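Long-range contacts in probable glutathione S-transferase GSTU1 (Oryza sativa, PDB 1OYJ), which conjugates reduced glutathione to a wide range of exogenous and endogenous hydrophobic electrophiles, the reaction by which plant tau-class enzymes detoxify herbicides: residues A24-L30 with T83-L87; L169-T173 with W197-C201. One frame throughout, in Å; residues are numbered along the deposited sequence.

Contact 1. Residues A24-L30 with T83-L87; sequences AMAEKGL and TPHLL
A lysine at the end of a helix can tie down an extended chain by reaching for its backbone, and Lys28 is a clear case. It has the largest area covered here, 101 Å², in a contact burying 316 Å² in all. Residues 24-28 are the C-terminal part of helix 16-28, with Lys28 N bonded to Ala24 O (3.0 Å). Gly29, at phi 74°, then breaks the helix in a Schellman motif, in which Leu30 N returns to Met25 O (2.9 Å) and Gly29 N to Ala26 O (3.1 Å). Against this end runs 83-87, without regular structure, its phi/psi extended from Thr83 to His85; CA atoms of Lys28 and Thr83 lie 5.3 Å apart, those of Ala24 and Leu86 8.0 Å. The CA-CB bond of Lys28 points sideways, but its mttm side chain carries NZ across, to donate to Thr83 OG1 (2.8 Å) and Pro84 O (3.0 Å). The site lies on the thioredoxin-like N-terminal domain of the glutathione transferase fold, where its first helix meets the chain leading from helix 69-79 to the all-helical domain. Asp77 of that helix forms a salt bridge with Lys28 and accepts from the backbone N of Leu86 and Leu87, so one carboxylate serves both ammonium and linker backbone. Thr83, CB toward the helix and chi1 p, also sets CG2 4.5 Å from Leu30 CD2. Leu86 (rotamer mt) adds the apolar end: its CD1 lies 4.0 Å from Ala24 CB, its CG 4.4 Å from Lys28 CE. Pro84 rests CG 3.9 Å from Glu27 O.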
ATOM      1  N   ALA A  24      -5.135 -13.060  11.426  1.00 20.78           N
ATOM      2  CA  ALA A  24      -5.930 -13.421  10.260  1.00 19.67           C
ATOM      3  C   ALA A  24      -5.996 -14.931  10.013  1.00 20.76           C
ATOM      4  O   ALA A  24      -7.086 -15.491   9.757  1.00 20.99           O
ATOM      5  CB  ALA A  24      -5.452 -12.680   9.071  1.00 20.34           C
ATOM      6  N   MET A  25      -4.867 -15.613  10.169  1.00 20.13           N
ATOM      7  CA  MET A  25      -4.874 -17.054  10.131  1.00 20.97           C
ATOM      8  C   MET A  25      -5.686 -17.666  11.270  1.00 21.28           C
ATOM      9  O   MET A  25      -6.513 -18.547  11.042  1.00 23.27           O
ATOM     10  CB  MET A  25      -3.417 -17.582  10.090  1.00 19.98           C
ATOM     11  CG  MET A  25      -2.826 -17.370   8.706  1.00 22.87           C
ATOM     12  SD  MET A  25      -1.188 -18.049   8.421  1.00 24.75           S
ATOM     13  CE  MET A  25      -0.090 -16.997   9.404  1.00 23.84           C
ATOM     14  N   ALA A  26      -5.495 -17.188  12.495  1.00 22.54           N
ATOM     15  CA  ALA A  26      -6.321 -17.643  13.585  1.00 22.60           C
ATOM     16  C   ALA A  26      -7.789 -17.461  13.283  1.00 22.46           C
ATOM     17  O   ALA A  26      -8.617 -18.385  13.516  1.00 24.23           O
ATOM     18  CB  ALA A  26      -5.960 -16.941  14.859  1.00 22.01           C
ATOM     19  N   GLU A  27      -8.153 -16.304  12.803  1.00 23.00           N
ATOM     20  CA  GLU A  27      -9.583 -16.008  12.471  1.00 21.64           C
ATOM     21  C   GLU A  27     -10.120 -16.983  11.472  1.00 22.44           C
ATOM     22  O   GLU A  27     -11.321 -17.294  11.492  1.00 19.48           O
ATOM     23  CB  GLU A  27      -9.805 -14.597  11.915  1.00 22.70           C
ATOM     24  CG  GLU A  27      -9.823 -13.489  12.953  1.00 22.35           C
ATOM     25  CD  GLU A  27     -10.993 -13.626  13.876  1.00 29.89           C
ATOM     26  OE1 GLU A  27     -12.137 -13.466  13.439  1.00 28.94           O
ATOM     27  OE2 GLU A  27     -10.750 -13.898  15.034  1.00 29.49           O
ATOM     28  N   LYS A  28      -9.231 -17.419  10.581  1.00 21.35           N
ATOM     29  CA  LYS A  28      -9.589 -18.279   9.508  1.00 23.79           C
ATOM     30  C   LYS A  28      -9.496 -19.794   9.791  1.00 23.16           C
ATOM     31  O   LYS A  28      -9.800 -20.586   8.946  1.00 22.42           O
ATOM     32  CB  LYS A  28      -8.750 -17.908   8.263  1.00 23.92           C
ATOM     33  CG  LYS A  28      -9.162 -16.566   7.619  1.00 21.95           C
ATOM     34  CD  LYS A  28      -8.206 -16.091   6.525  1.00 25.26           C
ATOM     35  CE  LYS A  28      -8.886 -14.952   5.698  1.00 24.53           C
ATOM     36  NZ  LYS A  28      -9.829 -15.443   4.638  1.00 25.31           N
ATOM     37  N   GLY A  29      -9.037 -20.154  10.961  1.00 23.63           N
ATOM     38  CA  GLY A  29      -8.815 -21.560  11.293  1.00 22.25           C
ATOM     39  C   GLY A  29      -7.598 -22.124  10.593  1.00 22.27           C
ATOM     40  O   GLY A  29      -7.482 -23.331  10.458  1.00 21.55           O
ATOM     41  N   LEU A  30      -6.681 -21.297  10.123  1.00 20.33           N
ATOM     42  CA  LEU A  30      -5.561 -21.840   9.412  1.00 21.25           C
ATOM     43  C   LEU A  30      -4.338 -21.999  10.345  1.00 21.60           C
ATOM     44  O   LEU A  30      -3.864 -21.011  10.872  1.00 20.71           O
ATOM     45  CB  LEU A  30      -5.196 -20.893   8.252  1.00 20.67           C
ATOM     46  CG  LEU A  30      -6.223 -20.627   7.155  1.00 25.62           C
ATOM     47  CD1 LEU A  30      -5.743 -19.505   6.252  1.00 28.20           C
ATOM     48  CD2 LEU A  30      -6.296 -21.886   6.323  1.00 25.92           C
ATOM     49  N   THR A  83     -12.751 -19.804   3.969  1.00 29.04           N
ATOM     50  CA  THR A  83     -12.642 -19.247   5.319  1.00 28.44           C
ATOM     51  C   THR A  83     -13.304 -17.878   5.450  1.00 28.54           C
ATOM     52  O   THR A  83     -13.534 -17.215   4.453  1.00 28.31           O
ATOM     53  CB  THR A  83     -11.163 -19.130   5.668  1.00 29.00           C
ATOM     54  OG1 THR A  83     -10.475 -18.173   4.795  1.00 26.28           O
ATOM     55  CG2 THR A  83     -10.475 -20.482   5.496  1.00 27.02           C
ATOM     56  N   PRO A  84     -13.686 -17.463   6.655  1.00 29.19           N
ATOM     57  CA  PRO A  84     -14.346 -16.178   6.802  1.00 28.95           C
ATOM     58  C   PRO A  84     -13.456 -15.094   6.211  1.00 27.60           C
ATOM     59  O   PRO A  84     -12.252 -15.109   6.415  1.00 28.04           O
ATOM     60  CB  PRO A  84     -14.529 -16.018   8.319  1.00 29.56           C
ATOM     61  CG  PRO A  84     -14.259 -17.318   8.909  1.00 30.85           C
ATOM     62  CD  PRO A  84     -13.557 -18.173   7.938  1.00 29.38           C
ATOM     63  N   HIS A  85     -14.058 -14.185   5.462  1.00 27.16           N
ATOM     64  CA  HIS A  85     -13.354 -13.234   4.636  1.00 27.29           C
ATOM     65  C   HIS A  85     -13.053 -11.950   5.406  1.00 25.39           C
ATOM     66  O   HIS A  85     -13.822 -11.543   6.264  1.00 25.38           O
ATOM     67  CB  HIS A  85     -14.183 -12.903   3.386  1.00 27.32           C
ATOM     68  CG  HIS A  85     -15.531 -12.337   3.708  1.00 32.57           C
ATOM     69  ND1 HIS A  85     -16.662 -13.115   3.769  1.00 37.69           N
ATOM     70  CD2 HIS A  85     -15.913 -11.087   4.080  1.00 37.96           C
ATOM     71  CE1 HIS A  85     -17.687 -12.363   4.144  1.00 39.39           C
ATOM     72  NE2 HIS A  85     -17.266 -11.122   4.309  1.00 36.53           N
ATOM     73  N   LEU A  86     -11.931 -11.335   5.103  1.00 23.38           N
ATOM     74  CA  LEU A  86     -11.566 -10.043   5.712  1.00 23.92           C
ATOM     75  C   LEU A  86     -12.170  -8.895   4.900  1.00 24.40           C
ATOM     76  O   LEU A  86     -12.492  -7.859   5.446  1.00 23.45           O
ATOM     77  CB  LEU A  86     -10.048  -9.884   5.765  1.00 23.75           C
ATOM     78  CG  LEU A  86      -9.377 -10.767   6.809  1.00 22.53           C
ATOM     79  CD1 LEU A  86      -7.877 -10.650   6.622  1.00 25.33           C
ATOM     80  CD2 LEU A  86      -9.848 -10.411   8.162  1.00 23.56           C
ATOM     81  N   LEU A  87     -12.278  -9.102   3.588  1.00 24.20           N
ATOM     82  CA  LEU A  87     -12.908  -8.135   2.714  1.00 25.66           C
ATOM     83  C   LEU A  87     -14.110  -8.809   2.101  1.00 28.15           C
ATOM     84  O   LEU A  87     -14.093  -9.994   1.842  1.00 26.15           O
ATOM     85  CB  LEU A  87     -11.942  -7.738   1.618  1.00 27.05           C
ATOM     86  CG  LEU A  87     -10.706  -6.943   2.037  1.00 27.32           C
ATOM     87  CD1 LEU A  87      -9.688  -6.955   0.986  1.00 30.24           C
ATOM     88  CD2 LEU A  87     -11.102  -5.593   2.386  1.00 28.80           C
TER

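Contact 2. Residues L169-T173 with W197-C201; sequences LVPFT and WARRC
An indole laid across a close approach of two helical segments meets several neighbours at once, as Trp197 does here. Leu169 ends helix 164-169, and 170-173 continue with helical phi/psi but without the regular bonds: Phe172 N reaches Leu169 O and Thr173 N reaches Val170 O, both at 2.9 Å, an i to i-3 pattern. Opposite is the final turn of helix 192-201, with Cys201 N bonded to Trp197 O (2.9 Å). The closest CA pair, Thr173 and Ala198, is 6.0 Å apart.

Apolar packing accounts for the direct contacts. Trp197, chi1 t and chi2 89°, starts sideways and swings its six-membered ring across the interface, placing CH2 3.6 Å from Leu169 CG and 3.9 Å from Val170 CA, and CZ3 3.5 Å from Thr173 CG2. That methyl, directed by chi1 p, also meets Ala198 CB at 3.6 Å; Val170 CG2 reaches Cys201 CB at the same distance. This is core packing of the all-helical C-terminal domain of glutathione transferases, with both segments belonging to that domain. Phe154 stacks edge-to-face with Trp197, and Leu148 of helix 127-148 also touches the indole, while Val170 borders Ile23 of helix 16-28, extending the packing to the N-terminal domain.

The polar link between the segments runs through a water. Thr173 OG1 donates to Val170 O (2.7 Å), one turn back, and accepts from the water at 2.9 Å; the same water donates to Ala198 O at 2.8 Å, linking the Thr173 side chain to the backbone of helix 192-201. Trp197 NE1 is hydrogen-bonded to Asp166 OD1 of helix 164-169.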
ATOM      1  N   LEU A 169      -5.286  -2.705  12.029  1.00 15.27           N
ATOM      2  CA  LEU A 169      -5.032  -1.704  13.068  1.00 15.64           C
ATOM      3  C   LEU A 169      -4.836  -2.370  14.454  1.00 15.36           C
ATOM      4  O   LEU A 169      -4.116  -1.861  15.317  1.00 15.88           O
ATOM      5  CB  LEU A 169      -6.284  -0.798  13.193  1.00 15.77           C
ATOM      6  CG  LEU A 169      -6.190   0.336  14.238  1.00 16.09           C
ATOM      7  CD1 LEU A 169      -4.965   1.179  14.076  1.00 15.90           C
ATOM      8  CD2 LEU A 169      -7.422   1.211  14.177  1.00 15.92           C
ATOM      9  N   VAL A 170      -5.489  -3.526  14.656  1.00 15.63           N
ATOM     10  CA  VAL A 170      -5.561  -4.053  16.066  1.00 17.11           C
ATOM     11  C   VAL A 170      -4.244  -4.307  16.774  1.00 16.35           C
ATOM     12  O   VAL A 170      -4.156  -4.036  17.955  1.00 17.14           O
ATOM     13  CB  VAL A 170      -6.503  -5.204  16.217  1.00 16.07           C
ATOM     14  CG1 VAL A 170      -6.014  -6.413  15.585  1.00 17.29           C
ATOM     15  CG2 VAL A 170      -6.928  -5.424  17.695  1.00 16.91           C
ATOM     16  N   PRO A 171      -3.197  -4.757  16.081  1.00 16.61           N
ATOM     17  CA  PRO A 171      -1.928  -4.916  16.791  1.00 17.49           C
ATOM     18  C   PRO A 171      -1.395  -3.642  17.430  1.00 17.77           C
ATOM     19  O   PRO A 171      -0.778  -3.686  18.499  1.00 17.75           O
ATOM     20  CB  PRO A 171      -0.982  -5.499  15.753  1.00 19.34           C
ATOM     21  CG  PRO A 171      -1.941  -6.139  14.704  1.00 18.49           C
ATOM     22  CD  PRO A 171      -3.112  -5.210  14.676  1.00 16.32           C
ATOM     23  N   PHE A 172      -1.714  -2.499  16.862  1.00 16.73           N
ATOM     24  CA  PHE A 172      -1.237  -1.291  17.429  1.00 18.29           C
ATOM     25  C   PHE A 172      -1.957  -0.926  18.732  1.00 18.79           C
ATOM     26  O   PHE A 172      -1.449  -0.103  19.491  1.00 18.46           O
ATOM     27  CB  PHE A 172      -1.311  -0.152  16.382  1.00 19.39           C
ATOM     28  CG  PHE A 172      -0.405  -0.358  15.227  1.00 19.92           C
ATOM     29  CD1 PHE A 172      -0.862  -0.891  14.010  1.00 19.94           C
ATOM     30  CD2 PHE A 172       0.932  -0.077  15.342  1.00 20.57           C
ATOM     31  CE1 PHE A 172       0.063  -1.074  12.997  1.00 20.88           C
ATOM     32  CE2 PHE A 172       1.770  -0.297  14.333  1.00 16.42           C
ATOM     33  CZ  PHE A 172       1.356  -0.784  13.179  1.00 18.26           C
ATOM     34  N   THR A 173      -3.106  -1.569  18.985  1.00 18.07           N
ATOM     35  CA  THR A 173      -3.776  -1.332  20.276  1.00 17.84           C
ATOM     36  C   THR A 173      -2.831  -1.749  21.444  1.00 19.23           C
ATOM     37  O   THR A 173      -2.914  -1.221  22.537  1.00 18.52           O
ATOM     38  CB  THR A 173      -5.087  -2.024  20.416  1.00 18.44           C
ATOM     39  OG1 THR A 173      -4.945  -3.476  20.429  1.00 15.00           O
ATOM     40  CG2 THR A 173      -6.029  -1.612  19.295  1.00 21.59           C
ATOM     41  N   TRP A 197     -13.423   0.309  21.024  1.00 15.43           N
ATOM     42  CA  TRP A 197     -13.132  -0.661  19.957  1.00 17.39           C
ATOM     43  C   TRP A 197     -11.904  -1.541  20.341  1.00 15.81           C
ATOM     44  O   TRP A 197     -11.952  -2.795  20.190  1.00 15.56           O
ATOM     45  CB  TRP A 197     -12.919   0.017  18.599  1.00 16.96           C
ATOM     46  CG  TRP A 197     -12.359  -0.850  17.540  1.00 17.81           C
ATOM     47  CD1 TRP A 197     -13.025  -1.640  16.665  1.00 18.85           C
ATOM     48  CD2 TRP A 197     -10.994  -0.986  17.231  1.00 16.10           C
ATOM     49  NE1 TRP A 197     -12.125  -2.299  15.867  1.00 18.17           N
ATOM     50  CE2 TRP A 197     -10.884  -1.859  16.163  1.00 16.04           C
ATOM     51  CE3 TRP A 197      -9.859  -0.369  17.709  1.00 15.95           C
ATOM     52  CZ2 TRP A 197      -9.675  -2.244  15.637  1.00 19.33           C
ATOM     53  CZ3 TRP A 197      -8.685  -0.669  17.165  1.00 19.70           C
ATOM     54  CH2 TRP A 197      -8.580  -1.610  16.115  1.00 19.41           C
ATOM     55  N   ALA A 198     -10.869  -0.911  20.877  1.00 16.36           N
ATOM     56  CA  ALA A 198      -9.672  -1.684  21.265  1.00 17.89           C
ATOM     57  C   ALA A 198     -10.045  -2.703  22.377  1.00 17.30           C
ATOM     58  O   ALA A 198      -9.665  -3.863  22.341  1.00 15.92           O
ATOM     59  CB  ALA A 198      -8.531  -0.754  21.702  1.00 17.71           C
ATOM     60  N   ARG A 199     -10.929  -2.311  23.311  1.00 17.39           N
ATOM     61  CA  ARG A 199     -11.310  -3.246  24.406  1.00 19.47           C
ATOM     62  C   ARG A 199     -12.131  -4.431  23.837  1.00 19.99           C
ATOM     63  O   ARG A 199     -11.933  -5.594  24.196  1.00 21.81           O
ATOM     64  CB  ARG A 199     -12.112  -2.535  25.508  1.00 19.49           C
ATOM     65  CG  ARG A 199     -11.303  -1.667  26.391  1.00 20.32           C
ATOM     66  CD  ARG A 199     -12.048  -1.099  27.565  1.00 22.33           C
ATOM     67  NE  ARG A 199     -13.289  -0.394  27.229  1.00 23.79           N
ATOM     68  CZ  ARG A 199     -13.365   0.906  26.980  1.00 20.75           C
ATOM     69  NH1 ARG A 199     -12.286   1.646  26.957  1.00 21.49           N
ATOM     70  NH2 ARG A 199     -14.520   1.470  26.756  1.00 23.45           N
ATOM     71  N   ARG A 200     -13.048  -4.135  22.923  1.00 20.38           N
ATOM     72  CA  ARG A 200     -13.891  -5.167  22.258  1.00 21.34           C
ATOM     73  C   ARG A 200     -12.976  -6.178  21.497  1.00 21.75           C
ATOM     74  O   ARG A 200     -13.019  -7.359  21.690  1.00 19.46           O
ATOM     75  CB  ARG A 200     -14.792  -4.422  21.260  1.00 21.75           C
ATOM     76  CG  ARG A 200     -15.716  -5.172  20.258  1.00 29.11           C
ATOM     77  CD  ARG A 200     -16.786  -4.148  19.554  1.00 36.94           C
ATOM     78  NE  ARG A 200     -17.109  -3.027  20.424  1.00 33.04           N
ATOM     79  CZ  ARG A 200     -16.901  -1.724  20.208  1.00 30.70           C
ATOM     80  NH1 ARG A 200     -16.517  -1.212  19.057  1.00 25.53           N
ATOM     81  NH2 ARG A 200     -17.218  -0.877  21.194  1.00 33.73           N
ATOM     82  N   CYS A 201     -12.096  -5.641  20.660  1.00 20.18           N
ATOM     83  CA  CYS A 201     -11.180  -6.482  19.947  1.00 20.78           C
ATOM     84  C   CYS A 201     -10.349  -7.352  20.927  1.00 21.02           C
ATOM     85  O   CYS A 201     -10.053  -8.515  20.631  1.00 20.70           O
ATOM     86  CB  CYS A 201     -10.296  -5.671  19.013  1.00 21.57           C
ATOM     87  SG  CYS A 201     -11.223  -4.944  17.602  1.00 23.94           S
TER
HETATM   88  O   HOH W   1      -7.230  -4.957  21.482  1.00 28.70           O

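The two contacts follow one another along the chain, contact 1 closing before contact 2 opens. Their centres lie about 17 Å apart and their nearest atoms about 8 Å, so they do not touch. Contact 1 sits toward the periphery, where the thioredoxin-like domain passes into the linker; contact 2 lies deeper, within the helical domain. Several helices relate them. Helix 16-28 supplies one segment of contact 1 and, through Ile23, packs on Val170 of contact 2; helix 164-169, which ends in contact 2, touches Leu86 of contact 1 through Val167; and helix 97-124 touches both Leu87 and Leu169. Together they illustrate how the two domains are joined by helices packing across their boundary as well as by the linker.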